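Local structure of glyoxalase family protein, putative (2QQZ) at the interface of chains A and B. The protein is of unknown function but belongs to the glyoxalase/bleomycin resistance/dioxygenase superfamily, whose members commonly carry out metal-dependent chemistry on small molecules or sequester drugs. Numbering follows the deposited sequence. Chains: chain A/B, Glyoxalase family protein, putative.

The interface of chains A and B. Residues chain A 14, 73-77; chain B 13-15.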
# COMPACT_ATOMS: atom_id res chain seq x y z
N VAL A 14 1.91 -4.50 0.37
CA VAL A 14 0.84 -4.00 -0.49
C VAL A 14 0.66 -4.96 -1.66
O VAL A 14 1.63 -5.51 -2.22
CB VAL A 14 1.13 -2.55 -1.01
CG1 VAL A 14 1.08 -1.59 0.13
CG2 VAL A 14 2.51 -2.45 -1.76
N ARG A 73 -4.38 6.33 -9.44
CA ARG A 73 -4.49 7.45 -8.51
C ARG A 73 -4.04 7.08 -7.07
O ARG A 73 -2.96 7.48 -6.65
CB ARG A 73 -5.90 8.04 -8.57
CG ARG A 73 -6.33 8.27 -10.01
CD ARG A 73 -7.37 9.36 -10.19
NE ARG A 73 -8.70 9.05 -9.64
CZ ARG A 73 -9.54 8.09 -10.06
NH1 ARG A 73 -10.73 7.97 -9.49
NH2 ARG A 73 -9.20 7.26 -11.05
N ALA A 74 -4.85 6.31 -6.35
CA ALA A 74 -4.42 5.67 -5.09
C ALA A 74 -3.26 4.68 -5.33
O ALA A 74 -3.25 3.93 -6.30
CB ALA A 74 -5.57 4.93 -4.49
N HIS A 75 -2.25 4.70 -4.47
CA HIS A 75 -1.03 3.97 -4.71
C HIS A 75 -0.21 3.78 -3.41
O HIS A 75 -0.47 4.47 -2.41
CB HIS A 75 -0.21 4.77 -5.73
CG HIS A 75 0.21 6.12 -5.22
ND1 HIS A 75 -0.64 7.21 -5.22
CD2 HIS A 75 1.36 6.53 -4.65
CE1 HIS A 75 -0.01 8.25 -4.70
NE2 HIS A 75 1.20 7.86 -4.33
N PRO A 76 0.75 2.84 -3.42
CA PRO A 76 1.80 2.74 -2.42
C PRO A 76 2.96 3.74 -2.68
O PRO A 76 3.30 4.05 -3.86
CB PRO A 76 2.31 1.28 -2.61
CG PRO A 76 2.06 1.07 -4.12
CD PRO A 76 0.83 1.77 -4.43
N ALA A 77 3.57 4.19 -1.57
CA ALA A 77 4.70 5.13 -1.60
C ALA A 77 5.90 4.51 -0.87
O ALA A 77 5.81 4.09 0.28
CB ALA A 77 4.32 6.50 -1.04
N HIS B 13 4.20 4.77 3.09
CA HIS B 13 2.78 4.85 3.33
C HIS B 13 2.04 4.31 2.14
O HIS B 13 2.61 4.03 1.04
CB HIS B 13 2.34 6.32 3.67
CG HIS B 13 2.49 7.27 2.52
ND1 HIS B 13 3.63 8.01 2.31
CD2 HIS B 13 1.62 7.63 1.53
CE1 HIS B 13 3.46 8.80 1.25
NE2 HIS B 13 2.25 8.55 0.74
N VAL B 14 0.75 4.07 2.36
CA VAL B 14 -0.15 3.76 1.30
C VAL B 14 -1.23 4.82 1.31
O VAL B 14 -1.66 5.35 2.37
CB VAL B 14 -0.70 2.33 1.43
CG1 VAL B 14 -1.78 2.05 0.39
CG2 VAL B 14 0.42 1.34 1.31
N GLN B 15 -1.64 5.17 0.10
CA GLN B 15 -2.72 6.09 -0.09
C GLN B 15 -3.96 5.31 -0.50
O GLN B 15 -3.92 4.48 -1.41
CB GLN B 15 -2.32 7.12 -1.11
CG GLN B 15 -3.45 8.09 -1.37
CD GLN B 15 -3.06 9.04 -2.43
OE1 GLN B 15 -2.84 8.65 -3.58
NE2 GLN B 15 -2.93 10.29 -2.06
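A:Ala77 and B:His13 pair antiparallel, strand 76-80 of one subunit running against strand 8-18 of the other: A:Ala77 N donates to B:His13 O at 2.8 Å, and B:Gln15 N to A:His75 O at 2.9 Å. Such sheet pairing between subunits suits a glyoxalase/bleomycin resistance superfamily dimer, and a two-fold axis repeats the patch with the chains exchanged. The reverse bond, B:His13 N to A:Ala77 O, is weak. On one side of the paired strands, the methyl CB of A:Ala77 sits over a face of the B:His13 imidazole, 3.4 Å from CE1 and displaced toward the rim, a CH-pi contact. B:Gln15, extended as far as its amide, reaches along the loop before strand 76-80. Its amide stands almost perpendicular to the A:His75 ring (85°), and the carbonyl OE1 lies to one side of the ring plane, 3.1 Å from both ND1 and CE1 of A:His75. The ND1 hydrogen is spent on A:Arg73 O at 2.7 Å, close to the ring plane, so the OE1 approach is at most a poorly directed bond; the loop carbonyl probably fixes the ring's rotation. B:Gln15 OE1 also lies 3.3 Å from A:Arg73 O, two acceptors as modelled; the amide might be turned over, with NE2 toward that carbonyl. Across the other side, A:Val14 and B:Val14 lie antiparallel near the two-fold, CG1 of the former tight against CG2 of the latter at 3.2 Å. Their chi1 angles differ (-67° and 174°), breaking the symmetry locally.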